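Local coordinates for putative HpcE protein (Mycolicibacterium smegmatis, PDB 6V77) that belongs to the fumarylacetoacetate hydrolase (FAH) family by its C-terminal domain and binds a zinc ion, at residues I201-V206 with R249-L255. Numbering follows the deposited sequence.
Sequences INGETV and RNPKRFL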
ATOM      1  N   ILE B 201     -17.570  21.938  -9.456  1.00 29.40           N
ATOM      2  CA  ILE B 201     -16.479  22.879  -9.273  1.00 29.84           C
ATOM      3  C   ILE B 201     -17.086  24.271  -9.343  1.00 30.88           C
ATOM      4  O   ILE B 201     -17.738  24.614 -10.337  1.00 35.87           O
ATOM      5  CB  ILE B 201     -15.384  22.721 -10.335  1.00 34.55           C
ATOM      6  CG1 ILE B 201     -14.752  21.336 -10.229  1.00 34.44           C
ATOM      7  CG2 ILE B 201     -14.336  23.811 -10.166  1.00 38.28           C
ATOM      8  CD1 ILE B 201     -13.687  21.114 -11.254  1.00 39.43           C
ATOM      9  N   ASN B 202     -16.906  25.047  -8.273  1.00 31.00           N
ATOM     10  CA  ASN B 202     -17.479  26.381  -8.169  1.00 33.90           C
ATOM     11  C   ASN B 202     -18.971  26.359  -8.496  1.00 33.46           C
ATOM     12  O   ASN B 202     -19.506  27.257  -9.149  1.00 33.46           O
ATOM     13  CB  ASN B 202     -16.705  27.349  -9.055  1.00 41.85           C
ATOM     14  CG  ASN B 202     -15.222  27.332  -8.740  1.00 42.76           C
ATOM     15  OD1 ASN B 202     -14.832  27.109  -7.593  1.00 33.29           O
ATOM     16  ND2 ASN B 202     -14.388  27.548  -9.756  1.00 37.37           N
ATOM     17  N   GLY B 203     -19.647  25.293  -8.054  1.00 36.39           N
ATOM     18  CA  GLY B 203     -21.088  25.191  -8.209  1.00 39.48           C
ATOM     19  C   GLY B 203     -21.583  24.649  -9.538  1.00 42.50           C
ATOM     20  O   GLY B 203     -22.799  24.555  -9.733  1.00 46.45           O
ATOM     21  N   GLU B 204     -20.692  24.283 -10.452  1.00 37.87           N
ATOM     22  CA  GLU B 204     -21.057  23.748 -11.760  0.52 36.59           C
ATOM     23  C   GLU B 204     -20.780  22.249 -11.764  1.00 32.65           C
ATOM     24  O   GLU B 204     -19.681  21.829 -11.399  1.00 31.48           O
ATOM     25  CB  GLU B 204     -20.252  24.443 -12.865  0.52 41.33           C
ATOM     26  CG  GLU B 204     -20.028  23.620 -14.139  0.52 46.47           C
ATOM     27  CD  GLU B 204     -18.949  24.207 -15.057  0.52 50.23           C
ATOM     28  OE1 GLU B 204     -18.470  25.327 -14.789  0.52 52.12           O
ATOM     29  OE2 GLU B 204     -18.574  23.540 -16.045  0.52 49.67           O
ATOM     30  N   THR B 205     -21.774  21.446 -12.165  1.00 35.00           N
ATOM     31  CA  THR B 205     -21.561  19.999 -12.188  1.00 33.45           C
ATOM     32  C   THR B 205     -20.478  19.653 -13.199  1.00 30.19           C
ATOM     33  O   THR B 205     -20.484  20.158 -14.328  1.00 31.69           O
ATOM     34  CB  THR B 205     -22.849  19.239 -12.527  1.00 34.84           C
ATOM     35  OG1 THR B 205     -23.862  19.550 -11.568  1.00 40.16           O
ATOM     36  CG2 THR B 205     -22.599  17.725 -12.493  1.00 32.14           C
ATOM     37  N   VAL B 206     -19.531  18.822 -12.775  1.00 30.26           N
ATOM     38  CA  VAL B 206     -18.529  18.266 -13.673  1.00 30.40           C
ATOM     39  C   VAL B 206     -18.575  16.746 -13.735  1.00 29.45           C
ATOM     40  O   VAL B 206     -18.105  16.169 -14.730  1.00 30.15           O
ATOM     41  CB  VAL B 206     -17.112  18.738 -13.288  1.00 29.27           C
ATOM     42  CG1 VAL B 206     -16.969  20.256 -13.545  1.00 32.45           C
ATOM     43  CG2 VAL B 206     -16.814  18.399 -11.846  1.00 28.29           C
ATOM     44  N   ARG B 249     -11.896  16.577 -21.003  1.00 30.86           N
ATOM     45  CA  ARG B 249     -12.657  17.671 -21.588  1.00 35.06           C
ATOM     46  C   ARG B 249     -11.896  18.292 -22.751  1.00 39.60           C
ATOM     47  O   ARG B 249     -10.684  18.108 -22.893  1.00 32.64           O
ATOM     48  CB  ARG B 249     -12.968  18.708 -20.507  1.00 35.63           C
ATOM     49  CG  ARG B 249     -13.864  18.068 -19.446  1.00 33.70           C
ATOM     50  CD  ARG B 249     -14.096  18.868 -18.186  1.00 38.06           C
ATOM     51  NE  ARG B 249     -15.161  18.222 -17.416  1.00 33.66           N
ATOM     52  CZ  ARG B 249     -16.459  18.500 -17.521  1.00 47.37           C
ATOM     53  NH1 ARG B 249     -16.894  19.459 -18.348  1.00 39.68           N
ATOM     54  NH2 ARG B 249     -17.327  17.827 -16.774  1.00 49.04           N
ATOM     55  N   ASN B 250     -12.618  19.010 -23.610  1.00 33.64           N
ATOM     56  CA  ASN B 250     -11.993  19.795 -24.676  0.65 39.17           C
ATOM     57  C   ASN B 250     -12.385  21.258 -24.513  1.00 38.89           C
ATOM     58  O   ASN B 250     -13.573  21.581 -24.719  1.00 38.70           O
ATOM     59  CB  ASN B 250     -12.429  19.265 -26.044  0.65 40.08           C
ATOM     60  CG  ASN B 250     -12.036  17.805 -26.253  0.65 39.30           C
ATOM     61  OD1 ASN B 250     -12.886  16.913 -26.283  0.65 36.15           O
ATOM     62  ND2 ASN B 250     -10.745  17.564 -26.390  0.65 37.84           N
ATOM     63  N   PRO B 251     -11.470  22.161 -24.128  1.00 37.72           N
ATOM     64  CA  PRO B 251     -10.077  21.820 -23.818  1.00 37.07           C
ATOM     65  C   PRO B 251      -9.943  21.112 -22.465  1.00 34.66           C
ATOM     66  O   PRO B 251     -10.912  21.054 -21.695  1.00 33.30           O
ATOM     67  CB  PRO B 251      -9.395  23.181 -23.773  1.00 42.92           C
ATOM     68  CG  PRO B 251     -10.447  24.061 -23.204  1.00 43.10           C
ATOM     69  CD  PRO B 251     -11.766  23.560 -23.778  1.00 37.66           C
ATOM     70  N   LYS B 252      -8.777  20.541 -22.194  1.00 33.17           N
ATOM     71  CA  LYS B 252      -8.564  19.952 -20.880  1.00 32.07           C
ATOM     72  C   LYS B 252      -8.634  21.043 -19.814  1.00 33.41           C
ATOM     73  O   LYS B 252      -8.234  22.191 -20.045  1.00 36.11           O
ATOM     74  CB  LYS B 252      -7.215  19.228 -20.833  1.00 35.48           C
ATOM     75  CG  LYS B 252      -7.149  17.993 -21.716  1.00 32.71           C
ATOM     76  CD  LYS B 252      -5.726  17.431 -21.771  1.00 33.84           C
ATOM     77  CE  LYS B 252      -5.708  15.981 -22.233  1.00 49.24           C
ATOM     78  NZ  LYS B 252      -6.639  15.712 -23.366  1.00 57.72           N
ATOM     79  N   ARG B 253      -9.199  20.696 -18.661  1.00 30.99           N
ATOM     80  CA  ARG B 253      -9.356  21.635 -17.559  1.00 37.36           C
ATOM     81  C   ARG B 253      -8.838  20.982 -16.291  1.00 36.22           C
ATOM     82  O   ARG B 253      -9.153  19.823 -16.031  1.00 30.78           O
ATOM     83  CB  ARG B 253     -10.822  22.022 -17.367  1.00 42.69           C
ATOM     84  CG  ARG B 253     -11.073  22.926 -16.179  1.00 50.16           C
ATOM     85  CD  ARG B 253     -12.547  22.932 -15.799  1.00 50.85           C
ATOM     86  NE  ARG B 253     -12.831  23.956 -14.802  1.00 49.76           N
ATOM     87  CZ  ARG B 253     -14.049  24.269 -14.373  1.00 53.17           C
ATOM     88  NH1 ARG B 253     -15.114  23.630 -14.845  1.00 46.90           N
ATOM     89  NH2 ARG B 253     -14.199  25.225 -13.467  1.00 58.61           N
ATOM     90  N   PHE B 254      -8.057  21.708 -15.499  1.00 30.10           N
ATOM     91  CA  PHE B 254      -7.584  21.139 -14.244  1.00 29.36           C
ATOM     92  C   PHE B 254      -7.888  22.096 -13.103  1.00 31.41           C
ATOM     93  O   PHE B 254      -8.259  23.262 -13.308  1.00 30.12           O
ATOM     94  CB  PHE B 254      -6.090  20.800 -14.343  1.00 29.66           C
ATOM     95  CG  PHE B 254      -5.801  19.812 -15.423  1.00 29.73           C
ATOM     96  CD1 PHE B 254      -6.188  18.487 -15.275  1.00 32.73           C
ATOM     97  CD2 PHE B 254      -5.224  20.207 -16.615  1.00 30.64           C
ATOM     98  CE1 PHE B 254      -5.964  17.559 -16.281  1.00 31.25           C
ATOM     99  CE2 PHE B 254      -4.989  19.277 -17.628  1.00 33.09           C
ATOM    100  CZ  PHE B 254      -5.363  17.948 -17.448  1.00 30.66           C
ATOM    101  N   LEU B 255      -7.755  21.587 -11.884  1.00 28.71           N
ATOM    102  CA  LEU B 255      -8.040  22.409 -10.716  1.00 28.78           C
ATOM    103  C   LEU B 255      -7.075  23.591 -10.655  1.00 29.81           C
ATOM    104  O   LEU B 255      -5.887  23.476 -10.984  1.00 30.22           O
ATOM    105  CB  LEU B 255      -7.962  21.556  -9.448  1.00 27.94           C
ATOM    106  CG  LEU B 255      -9.116  20.555  -9.387  1.00 27.08           C
ATOM    107  CD1 LEU B 255      -8.737  19.369  -8.459  1.00 27.13           C
ATOM    108  CD2 LEU B 255     -10.399  21.245  -8.936  1.00 29.38           C
TER
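On the loop's side of this contact between a beta-hairpin and the loop 249-255, Arg253 and Arg249 supply most of the covered surface, 86 and 58 Å². The hairpin joins strands 196-201 and 204-210, the latter outermost in its sheet within this chain of the FAH-family domain, through a type I' turn, Ile201 to Glu204, closed by Ile201 N to Glu204 O (2.9 Å) and Glu204 N to Ile201 O (3.0 Å). The backbones stay apart: Arg253 CA lies 11.0 Å from Ile201 CA, and Arg249 CA 9.9 Å from Val206 CA. Arg253 crosses fully extended, chi1 to chi3 all t and chi4 174°. Ile201 (m, t) points toward the loop, its CD1 covering one face of the Arg253 guanidinium and meeting Leu255 CD2 at 4.0 Å; Leu255 starts sideways, but its end comes nearer. In the conformer given, Glu204 (t, t) brings OE2 near the guanidinium plane in a long salt bridge, 3.7 Å from Arg253 NH1. Arg249 runs m, t, t, then turns at chi4 (-91°); Arg249 NH2 gives Val206 O a weak hydrogen bond (2.7 Å, 126°), Val206 CG1 lies over one guanidinium face, and Arg249 NE donates to Gly244 O, its stronger partner. Asn202 OD1 accepts from Glu260 N, and ND2 donates to Asp259 OD1. Ile201, Val206, Arg253 and Leu255 all touch Trp120, beside zinc ligand Glu121; the Leu255 side chain is about 13 Å from the zinc, so this is packing outside the site. Chemically, one long ion pair and one weak hydrogen bond link the segments; the rest is van der Waals contact, with aliphatic atoms over one face of each guanidinium.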